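Local coordinates for protein RmpD (Hexulose-6-phosphate synthase) (Streptococcus mutans, PDB 3EXT) that belongs to the orotidine 5'-phosphate decarboxylase/HUMPS family of TIM barrels and carries a magnesium ion inside its eight-stranded parallel barrel, at residues V62-C67 with W85-C90; I34-V39 with E47-L52. All coordinates share one frame; numbering follows the deposited sequence.

Contact 1. Residues V62-C67 with W85-C90; sequences VADTKC and WMTCIC. With MG (magnesium ion), chain B.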
# COMPACT_ATOMS: atom_id res chain seq x y z
N VAL A 62 5.05 -13.45 6.21
CA VAL A 62 4.07 -12.44 5.86
C VAL A 62 4.71 -11.44 4.90
O VAL A 62 5.80 -10.92 5.19
CB VAL A 62 3.51 -11.70 7.12
CG1 VAL A 62 2.50 -10.61 6.73
CG2 VAL A 62 2.85 -12.73 8.05
N ALA A 63 4.05 -11.22 3.76
CA ALA A 63 4.34 -10.07 2.89
C ALA A 63 3.28 -9.00 3.16
O ALA A 63 2.10 -9.09 2.70
CB ALA A 63 4.38 -10.47 1.39
N ASP A 64 3.69 -8.00 3.92
CA ASP A 64 2.76 -6.92 4.28
C ASP A 64 2.73 -5.86 3.17
O ASP A 64 3.34 -4.79 3.30
CB ASP A 64 3.21 -6.33 5.64
CG ASP A 64 2.28 -5.26 6.16
OD1 ASP A 64 1.17 -5.06 5.63
OD2 ASP A 64 2.72 -4.55 7.10
N THR A 65 1.99 -6.13 2.09
CA THR A 65 1.97 -5.21 0.93
C THR A 65 0.86 -4.17 1.04
O THR A 65 0.86 -3.16 0.29
CB THR A 65 1.68 -6.01 -0.38
OG1 THR A 65 0.46 -6.74 -0.20
CG2 THR A 65 2.86 -7.00 -0.70
N LYS A 66 -0.08 -4.39 1.97
CA LYS A 66 -1.30 -3.54 2.08
C LYS A 66 -1.90 -3.32 0.70
O LYS A 66 -2.19 -2.20 0.33
CB LYS A 66 -0.99 -2.20 2.74
CG LYS A 66 -0.81 -2.35 4.27
CD LYS A 66 -0.22 -1.11 4.90
CE LYS A 66 -0.04 -1.28 6.44
NZ LYS A 66 1.07 -2.23 6.79
N CYS A 67 -2.10 -4.40 -0.03
CA CYS A 67 -2.59 -4.33 -1.42
C CYS A 67 -3.96 -3.61 -1.49
O CYS A 67 -4.87 -3.97 -0.77
CB CYS A 67 -2.72 -5.75 -1.89
SG CYS A 67 -3.30 -5.95 -3.55
N TRP A 85 1.19 -15.43 4.11
CA TRP A 85 0.08 -14.50 4.35
C TRP A 85 0.40 -13.21 3.66
O TRP A 85 1.55 -12.79 3.65
CB TRP A 85 -0.13 -14.23 5.84
CG TRP A 85 -0.49 -15.47 6.68
CD1 TRP A 85 -1.02 -16.67 6.25
CD2 TRP A 85 -0.38 -15.57 8.10
NE1 TRP A 85 -1.16 -17.55 7.32
CE2 TRP A 85 -0.79 -16.87 8.47
CE3 TRP A 85 0.09 -14.69 9.09
CZ2 TRP A 85 -0.80 -17.29 9.82
CZ3 TRP A 85 0.10 -15.12 10.43
CH2 TRP A 85 -0.35 -16.42 10.77
N MET A 86 -0.59 -12.60 3.03
CA MET A 86 -0.38 -11.26 2.43
C MET A 86 -1.46 -10.32 2.97
O MET A 86 -2.62 -10.73 3.08
CB MET A 86 -0.48 -11.29 0.91
CG MET A 86 0.11 -9.98 0.35
SD MET A 86 -0.07 -9.73 -1.42
CE MET A 86 -1.87 -9.48 -1.61
N THR A 87 -1.12 -9.06 3.25
CA THR A 87 -2.14 -8.13 3.69
C THR A 87 -2.77 -7.35 2.47
O THR A 87 -2.06 -7.01 1.50
CB THR A 87 -1.58 -7.07 4.65
OG1 THR A 87 -0.52 -6.36 4.00
CG2 THR A 87 -1.08 -7.69 6.00
N CYS A 88 -4.06 -7.06 2.60
CA CYS A 88 -4.77 -6.11 1.76
C CYS A 88 -5.27 -5.03 2.69
O CYS A 88 -5.71 -5.35 3.79
CB CYS A 88 -6.00 -6.77 1.08
SG CYS A 88 -5.64 -7.79 -0.39
N ILE A 89 -5.21 -3.78 2.24
CA ILE A 89 -5.72 -2.64 2.99
C ILE A 89 -7.26 -2.73 2.96
O ILE A 89 -7.86 -3.15 1.95
CB ILE A 89 -5.16 -1.29 2.45
CG1 ILE A 89 -5.41 -0.12 3.39
CG2 ILE A 89 -5.77 -0.90 1.11
CD1 ILE A 89 -4.71 -0.22 4.70
N CYS A 90 -7.89 -2.34 4.05
CA CYS A 90 -9.35 -2.49 4.16
C CYS A 90 -10.11 -1.73 3.10
O CYS A 90 -11.27 -2.03 2.85
CB CYS A 90 -9.86 -2.11 5.56
SG CYS A 90 -9.38 -0.48 6.09
MG MG B . 2.83 -4.83 9.01
O HOH W 1 1.50 -3.24 9.57
O HOH W 2 2.86 -5.37 11.29
O HOH W 3 1.03 -6.28 8.99
O HOH W 4 4.14 -3.45 9.11
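Thr87 is the bump that fills the hollow between Asp64 and Lys66. Its hydroxyl, held between backbone N and carbonyl carbon (chi1 58°), donates a hydrogen bond to Asp64 OD1, with 2.7 Å from OG1 to OD1 on the anti lone pair, and accepts from the backbone N of Lys66, OG1 to N 2.9 Å. This hydroxyl, the magnesium on Asp64 OD2 (1.9 Å) and Lys66 together limit the rotation of the carboxylate. Lys66, its chain bent only at the last torsion (71°), curls NZ back to a salt bridge with Asp64 OD2, 2.9 Å away. On the face bearing Ala63 and Cys67, Met86 crosses Thr65 at about a right angle: SD lies 3.3 Å from Thr65 OG1, and the bent thioether tip lays CE against Cys67 CB at 3.8 Å. Val62 CG2 fits against Trp85 CE3, 3.5 Å off, meeting the indole obliquely. The parallel ladder includes Ala63 N to Trp85 O at 3.0 Å, then slips by two residues at a beta bulge before Cys67 pairs with Cys88. Strand 60-67, helix 71-79 and strand 85-89 form one beta-alpha-beta unit of the TIM barrel, with the magnesium site on its inner face.

Contact 2. Residues I34-V39 with E47-L52; sequences IEAGTV and ELVEVL. With MG (magnesium ion), chain B.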
# COMPACT_ATOMS: atom_id res chain seq x y z
N ILE A 34 7.32 -14.42 10.77
CA ILE A 34 8.27 -13.41 10.36
C ILE A 34 7.62 -12.58 9.25
O ILE A 34 7.13 -13.12 8.25
CB ILE A 34 9.61 -14.02 9.92
CG1 ILE A 34 10.25 -14.81 11.11
CG2 ILE A 34 10.56 -12.94 9.37
CD1 ILE A 34 11.62 -15.43 10.83
N GLU A 35 7.59 -11.26 9.43
CA GLU A 35 6.87 -10.41 8.45
C GLU A 35 7.78 -9.43 7.76
O GLU A 35 8.44 -8.65 8.44
CB GLU A 35 5.78 -9.64 9.20
CG GLU A 35 5.25 -8.47 8.43
CD GLU A 35 4.53 -7.43 9.27
OE1 GLU A 35 4.21 -7.68 10.49
OE2 GLU A 35 4.29 -6.33 8.72
N ALA A 36 7.78 -9.42 6.42
CA ALA A 36 8.33 -8.27 5.66
C ALA A 36 7.36 -7.11 5.67
O ALA A 36 6.32 -7.17 4.96
CB ALA A 36 8.63 -8.62 4.20
N GLY A 37 7.71 -6.04 6.42
CA GLY A 37 6.78 -4.95 6.62
C GLY A 37 6.73 -4.06 5.36
O GLY A 37 7.64 -4.12 4.52
N THR A 38 5.65 -3.29 5.21
CA THR A 38 5.39 -2.54 3.96
C THR A 38 6.51 -1.54 3.69
O THR A 38 6.91 -1.29 2.53
CB THR A 38 4.08 -1.71 4.06
OG1 THR A 38 3.07 -2.48 4.69
CG2 THR A 38 3.51 -1.20 2.65
N VAL A 39 6.99 -0.89 4.78
CA VAL A 39 8.10 0.08 4.63
C VAL A 39 9.32 -0.57 3.98
O VAL A 39 9.95 0.01 3.06
CB VAL A 39 8.51 0.68 6.01
CG1 VAL A 39 9.74 1.52 5.89
CG2 VAL A 39 7.38 1.53 6.53
N GLU A 47 12.24 -9.61 -3.28
CA GLU A 47 13.30 -10.61 -3.11
C GLU A 47 13.54 -10.92 -1.63
O GLU A 47 13.96 -12.04 -1.27
CB GLU A 47 14.61 -10.23 -3.79
CG GLU A 47 15.47 -11.50 -3.99
CD GLU A 47 16.79 -11.24 -4.67
OE1 GLU A 47 17.24 -10.07 -4.78
OE2 GLU A 47 17.42 -12.25 -5.09
N LEU A 48 13.23 -9.94 -0.76
CA LEU A 48 13.31 -10.15 0.71
C LEU A 48 12.50 -11.37 1.18
O LEU A 48 12.93 -12.14 2.05
CB LEU A 48 12.79 -8.91 1.42
CG LEU A 48 12.70 -9.02 2.96
CD1 LEU A 48 14.05 -9.40 3.49
CD2 LEU A 48 12.25 -7.71 3.48
N VAL A 49 11.32 -11.53 0.58
CA VAL A 49 10.40 -12.60 0.95
C VAL A 49 11.08 -13.97 0.70
O VAL A 49 11.01 -14.88 1.56
CB VAL A 49 9.02 -12.43 0.20
CG1 VAL A 49 8.08 -13.62 0.46
CG2 VAL A 49 8.32 -11.18 0.68
N GLU A 50 11.72 -14.07 -0.47
CA GLU A 50 12.41 -15.28 -0.90
C GLU A 50 13.63 -15.57 -0.02
O GLU A 50 13.92 -16.74 0.32
CB GLU A 50 12.83 -15.14 -2.39
CG GLU A 50 13.17 -16.48 -2.98
CD GLU A 50 13.33 -16.48 -4.49
OE1 GLU A 50 12.96 -15.51 -5.16
OE2 GLU A 50 13.81 -17.49 -5.02
N VAL A 51 14.33 -14.50 0.37
CA VAL A 51 15.47 -14.67 1.29
C VAL A 51 14.94 -15.19 2.65
O VAL A 51 15.53 -16.12 3.23
CB VAL A 51 16.30 -13.34 1.49
CG1 VAL A 51 17.45 -13.56 2.49
CG2 VAL A 51 16.88 -12.86 0.17
N LEU A 52 13.84 -14.63 3.14
CA LEU A 52 13.26 -15.05 4.42
C LEU A 52 12.76 -16.50 4.37
O LEU A 52 12.98 -17.28 5.32
CB LEU A 52 12.14 -14.08 4.83
CG LEU A 52 12.54 -12.65 5.26
CD1 LEU A 52 11.31 -11.72 5.48
CD2 LEU A 52 13.45 -12.70 6.52
MG MG B . 2.83 -4.83 9.01
O HOH W 2 2.86 -5.37 11.29
O HOH W 1 1.50 -3.24 9.57
O HOH W 3 1.03 -6.28 8.99
O HOH W 4 4.14 -3.45 9.11
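Leu48 is the first residue of helix segment 47-52 to touch strand 34-36: its CD2 methyl lies 3.8 Å from Ala36 CB, the shortest approach between the segments. CG stands anti to the backbone N (chi1 175°), which carries the branch toward the strand. Val49 follows from the flank, with CG2 brushing the same Ala36 CB at 4.4 Å. One turn on from Leu48, Leu52 makes the broader contact and spans two strand residues. Its CD1 and CD2 both lie about 4.1 Å from Ile34 CG2, the two side chains crossing at a slant, and CD1 also reaches Ala36 CB at 4.3 Å. The small methyl of Ala36 thus sits among three larger side chains, and no hydrogen bond joins the segments. Between Ile34 and Ala36 the strand turns Glu35 away from the helix, and its OE2 binds magnesium at 2.1 Å. The helix segment runs nearly antiparallel to the strand, at 163°, with the axes 9.2 Å apart. Leu48 and Leu52 also pack on helix 17-27 through Ile21 and Ala24, Val49 and Leu52 rest on Ile61 of strand 60-67, and Leu52 meets Leu12 of strand 7-12, seating helix 47-55 on the outside of the barrel.

How the contacts relate
Both contacts are buried, but contact 1 lies nearer the chain centre, about 8 Å against about 12 Å between centres. Contact 1 joins neighbouring strands through backbone and polar side-chain bonds; contact 2 seats a helix on the barrel with apolar side chains alone. Strands 33-36 and 60-67 are neighbours in the sheet, and Ala36 N lies 2.8 Å from Val62 O, a probable hydrogen bond. The contacts also meet at the metal: Glu35 and Asp64 supply one carboxylate oxygen each, and four waters complete its shell. Beside it, Thr38 OG1 lies 2.7 Å from Asp64 O, probably hydrogen-bonded, linking the start of helix 38-44 to strand 60-67.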